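Local coordinates for mandelate racemase/muconate lactonizing enzyme-like protein (PDB 3RCY) that probably works as a magnesium-dependent enzyme of the enolase superfamily, in which catalysis starts by removing a proton next to a substrate carboxylate, at residues L7-T12 / A50-I55; P113-L118 / P360-G365. All blocks are in the same frame, centred on the assembly; numbering follows the deposited sequence.

Interaction 1 (L7-T12 / A50-I55); sequences LDIIVT and AMRAVI
Ile9 and Ile55 make the closest apolar contact between strand 7-12 and helix 50-55, which run nearly antiparallel (161°) with their axes 9.9 Å apart. Ile9 sets CG1 anti to its carbonyl carbon (chi1 -55°), and the extended chain beyond carries CD1 to the CG2 branch of Ile55 at 3.6 Å. The same CG2 also receives Leu7 CD2 at 4.0 Å, where the two side chains cross at about a right angle. One methyl of the helix is thus shared by two alternate residues of the strand. Leu98 and Ala94 of helix 89-110 continue this apolar layer past Leu7 and Ile55.

The polar part belongs to Arg52, whose side chain slides past that of Ile9 and bends at chi3 to bring its guanidinium beside the strand. Val11 CG2 lies over one face of the group, 3.4 Å from Arg52 NH2. Near the guanidinium plane, Arg52 NH1 gives a weak, bent hydrogen bond to Ile9 O (3.2 Å, 127°). A water in that plane accepts from Arg52 NH2 at 2.7 Å and from Val11 N at 2.9 Å, linking helix to backbone. Arg52 NE forms a salt bridge with Glu49. Shortening Arg52 to an alanine would probably cost Glu49 its salt-bridge mate, Ile9 O its weak bond and the water its donor from the helix, and remove the flat group lying against Val11 CG2.

Asp8, Ile10 and Thr12 bond through their backbones to strand 24-31, whereas Ile9 O and Val11 N serve Arg52 and its water. Ala50, Ala53 and Val54 pack on a second subunit. A three-stranded antiparallel sheet packed against helices, of which 48-63 is the first, is the architecture of the N-terminal domain in the mandelate racemase/muconate lactonizing enzyme family.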
# COMPACT_ATOMS: atom_id res chain seq x y z
N LEU A 7 -48.52 -1.03 -17.05
CA LEU A 7 -47.81 0.07 -16.42
C LEU A 7 -48.58 1.39 -16.56
O LEU A 7 -49.01 1.75 -17.65
CB LEU A 7 -46.41 0.23 -17.02
CG LEU A 7 -45.64 1.54 -16.76
CD1 LEU A 7 -45.24 1.72 -15.28
CD2 LEU A 7 -44.41 1.60 -17.66
N ASP A 8 -48.74 2.08 -15.44
CA ASP A 8 -49.21 3.45 -15.44
C ASP A 8 -48.17 4.31 -14.75
O ASP A 8 -47.63 3.93 -13.70
CB ASP A 8 -50.54 3.56 -14.71
CG ASP A 8 -51.64 2.79 -15.41
OD1 ASP A 8 -52.14 3.29 -16.43
OD2 ASP A 8 -51.99 1.69 -14.95
N ILE A 9 -47.87 5.46 -15.34
CA ILE A 9 -46.94 6.41 -14.74
C ILE A 9 -47.71 7.67 -14.37
O ILE A 9 -48.45 8.22 -15.19
CB ILE A 9 -45.77 6.78 -15.69
CG1 ILE A 9 -45.03 5.52 -16.18
CG2 ILE A 9 -44.81 7.77 -15.00
CD1 ILE A 9 -44.15 5.75 -17.44
N ILE A 10 -47.53 8.12 -13.13
CA ILE A 10 -48.16 9.35 -12.68
C ILE A 10 -47.11 10.28 -12.11
O ILE A 10 -46.42 9.94 -11.14
CB ILE A 10 -49.26 9.09 -11.60
CG1 ILE A 10 -50.39 8.23 -12.18
CG2 ILE A 10 -49.82 10.42 -11.07
CD1 ILE A 10 -51.21 7.52 -11.10
N VAL A 11 -46.96 11.45 -12.73
CA VAL A 11 -46.08 12.48 -12.21
C VAL A 11 -46.92 13.47 -11.41
O VAL A 11 -47.87 14.06 -11.94
CB VAL A 11 -45.30 13.19 -13.33
CG1 VAL A 11 -44.39 14.28 -12.75
CG2 VAL A 11 -44.49 12.16 -14.12
N THR A 12 -46.58 13.63 -10.14
CA THR A 12 -47.38 14.45 -9.24
C THR A 12 -46.54 15.52 -8.55
O THR A 12 -45.40 15.26 -8.13
CB THR A 12 -48.20 13.58 -8.23
OG1 THR A 12 -49.07 14.42 -7.47
CG2 THR A 12 -47.31 12.76 -7.30
N ALA A 50 -39.31 13.05 -20.55
CA ALA A 50 -38.26 12.15 -21.03
C ALA A 50 -38.19 10.89 -20.15
O ALA A 50 -38.02 9.79 -20.66
CB ALA A 50 -36.92 12.86 -21.06
N MET A 51 -38.35 11.07 -18.84
CA MET A 51 -38.38 9.94 -17.92
C MET A 51 -39.52 8.96 -18.20
O MET A 51 -39.34 7.75 -18.08
CB MET A 51 -38.38 10.40 -16.46
CG MET A 51 -36.97 10.77 -15.94
SD MET A 51 -35.62 9.61 -16.36
CE MET A 51 -36.14 8.06 -15.60
N ARG A 52 -40.68 9.48 -18.60
CA ARG A 52 -41.79 8.62 -19.03
C ARG A 52 -41.38 7.66 -20.13
O ARG A 52 -41.64 6.45 -20.05
CB ARG A 52 -42.98 9.44 -19.52
CG ARG A 52 -43.92 9.94 -18.46
CD ARG A 52 -45.14 10.64 -19.10
NE ARG A 52 -45.61 11.72 -18.24
CZ ARG A 52 -46.53 11.57 -17.29
NH1 ARG A 52 -47.10 10.39 -17.07
NH2 ARG A 52 -46.88 12.63 -16.56
N ALA A 53 -40.73 8.19 -21.17
CA ALA A 53 -40.29 7.37 -22.30
C ALA A 53 -39.27 6.33 -21.84
O ALA A 53 -39.32 5.19 -22.29
CB ALA A 53 -39.73 8.25 -23.42
N VAL A 54 -38.36 6.72 -20.95
CA VAL A 54 -37.33 5.79 -20.43
C VAL A 54 -37.98 4.65 -19.65
O VAL A 54 -37.67 3.47 -19.87
CB VAL A 54 -36.28 6.54 -19.56
CG1 VAL A 54 -35.37 5.54 -18.79
CG2 VAL A 54 -35.44 7.49 -20.42
N ILE A 55 -38.89 5.01 -18.73
CA ILE A 55 -39.59 4.04 -17.88
C ILE A 55 -40.39 3.05 -18.73
O ILE A 55 -40.28 1.83 -18.55
CB ILE A 55 -40.49 4.74 -16.84
CG1 ILE A 55 -39.61 5.48 -15.81
CG2 ILE A 55 -41.40 3.75 -16.13
CD1 ILE A 55 -40.36 6.55 -15.02
O HOH W 1 -48.90 11.95 -14.87

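Interaction 2 (P113-L118 / P360-G365)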
# COMPACT_ATOMS: atom_id res chain seq x y z
N PRO A 113 -46.23 -8.52 4.60
CA PRO A 113 -45.51 -7.27 4.35
C PRO A 113 -44.19 -7.55 3.64
O PRO A 113 -43.63 -8.64 3.76
CB PRO A 113 -45.25 -6.72 5.75
CG PRO A 113 -45.53 -7.82 6.69
CD PRO A 113 -46.44 -8.79 6.03
N VAL A 114 -43.70 -6.57 2.89
CA VAL A 114 -42.44 -6.71 2.17
C VAL A 114 -41.28 -7.14 3.09
O VAL A 114 -40.53 -8.06 2.75
CB VAL A 114 -42.11 -5.43 1.35
CG1 VAL A 114 -40.67 -5.47 0.79
CG2 VAL A 114 -43.11 -5.26 0.21
N TRP A 115 -41.14 -6.50 4.25
CA TRP A 115 -40.04 -6.85 5.18
C TRP A 115 -40.01 -8.33 5.55
O TRP A 115 -38.92 -8.90 5.77
CB TRP A 115 -40.03 -5.96 6.46
CG TRP A 115 -41.29 -6.01 7.29
CD1 TRP A 115 -42.27 -5.07 7.35
CD2 TRP A 115 -41.68 -7.05 8.22
NE1 TRP A 115 -43.25 -5.45 8.23
CE2 TRP A 115 -42.91 -6.66 8.78
CE3 TRP A 115 -41.11 -8.26 8.62
CZ2 TRP A 115 -43.60 -7.44 9.71
CZ3 TRP A 115 -41.79 -9.05 9.55
CH2 TRP A 115 -43.02 -8.63 10.08
N ALA A 116 -41.18 -8.96 5.63
CA ALA A 116 -41.27 -10.39 5.97
C ALA A 116 -40.63 -11.26 4.88
O ALA A 116 -40.22 -12.39 5.16
CB ALA A 116 -42.73 -10.81 6.24
N LEU A 117 -40.55 -10.73 3.66
CA LEU A 117 -39.93 -11.44 2.53
C LEU A 117 -38.42 -11.19 2.42
O LEU A 117 -37.74 -11.81 1.61
CB LEU A 117 -40.62 -11.06 1.20
CG LEU A 117 -42.15 -11.13 1.12
CD1 LEU A 117 -42.67 -10.69 -0.25
CD2 LEU A 117 -42.71 -12.52 1.50
N LEU A 118 -37.92 -10.27 3.24
CA LEU A 118 -36.53 -9.82 3.14
C LEU A 118 -35.65 -10.32 4.28
O LEU A 118 -34.69 -9.65 4.67
CB LEU A 118 -36.48 -8.28 3.07
CG LEU A 118 -37.22 -7.56 1.95
CD1 LEU A 118 -37.18 -6.05 2.18
CD2 LEU A 118 -36.65 -7.93 0.56
N PRO A 360 -42.83 -0.75 11.51
CA PRO A 360 -43.05 -1.47 10.25
C PRO A 360 -44.52 -1.88 10.13
O PRO A 360 -45.08 -2.42 11.09
CB PRO A 360 -42.17 -2.71 10.39
CG PRO A 360 -41.08 -2.29 11.32
CD PRO A 360 -41.73 -1.35 12.30
N PRO A 361 -45.15 -1.60 8.97
CA PRO A 361 -46.54 -2.00 8.79
C PRO A 361 -46.70 -3.52 8.68
O PRO A 361 -45.78 -4.22 8.22
CB PRO A 361 -46.95 -1.31 7.48
CG PRO A 361 -45.70 -0.97 6.79
CD PRO A 361 -44.65 -0.78 7.85
N GLU A 362 -47.86 -4.01 9.12
CA GLU A 362 -48.15 -5.44 9.15
C GLU A 362 -49.01 -5.91 7.98
O GLU A 362 -49.10 -7.11 7.73
CB GLU A 362 -48.81 -5.83 10.48
CG GLU A 362 -47.90 -5.71 11.71
CD GLU A 362 -46.76 -6.74 11.74
OE1 GLU A 362 -46.91 -7.86 11.20
OE2 GLU A 362 -45.70 -6.41 12.31
N ALA A 363 -49.64 -4.96 7.27
CA ALA A 363 -50.48 -5.28 6.10
C ALA A 363 -49.64 -5.82 4.93
O ALA A 363 -48.42 -5.67 4.92
CB ALA A 363 -51.27 -4.04 5.67
N PRO A 364 -50.29 -6.47 3.93
CA PRO A 364 -49.53 -7.08 2.84
C PRO A 364 -48.83 -6.05 1.95
O PRO A 364 -49.25 -4.89 1.91
CB PRO A 364 -50.59 -7.84 2.04
CG PRO A 364 -51.75 -7.98 2.97
CD PRO A 364 -51.74 -6.76 3.82
N GLY A 365 -47.77 -6.47 1.25
CA GLY A 365 -47.05 -5.58 0.34
C GLY A 365 -46.36 -4.45 1.07
O GLY A 365 -45.84 -4.64 2.17
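Pro113 and Gly365 form a single beta bridge, their CA atoms 4.6 Å apart, at a junction between the N-terminal domain and the C-terminal barrel domain of the enolase-type fold. Pro113 sits in a curve of backbone carbonyls: its CB comes to 3.4 Å from Ala363 O, while its CD faces Glu362 O. Gly365 O takes a hydrogen bond from Val114 N (3.0 Å), the donor standing above the carbonyl plane, and a CA-H...O contact from Pro113 CA. With a positive phi, Gly365 adopts a backbone shape that most other residues enter less readily.

Trp115, as deeply involved as Pro113, holds CG between its backbone N and carbonyl carbon (chi1 59°), which swings the indole toward 360-365. Pro360 CB lies 3.8 Å from Trp115 CD1, the two side chains crossing at about a right angle. The carboxylate of Glu362, turned 73° from the indole plane, brings OE2 to 3.5 Å from Trp115 CZ2 and forms a salt bridge with Lys121. Pro113 CG rests over one indole face; the His324 ring meets the indole, and its ND1 is hydrogen-bonded to Trp115 N. Leu117 packs on Arg110 of a third subunit. The N-H helps fix the indole's rotation, together with this packing: Trp115 NE1 donates to Pro361 O at 2.8 Å, the oxygen lying close to the indole plane and the donor tilted 23° from the carbonyl plane.

Interactions 1 and 2 follow one another along the chain, the first closing before the second opens. Their centres lie 26 Å apart and their nearest atoms about 17 Å, so they do not touch. Helix 89-110 connects them: Ala94 and Leu98 pack on interaction 1, while Trp103 and Arg110, further along, meet interaction 2. Interaction 1 joins sheet and helix inside the N-terminal domain; interaction 2 ties the segment following helix 89-110 to the loop after strand 357-358, on the barrel side. That loop leads toward helix 372-376, which packs on Ile10 of strand 4-12, so the late part of the chain meets the N-terminal domain near both contacts. Different neighbouring subunits adjoin the two contacts.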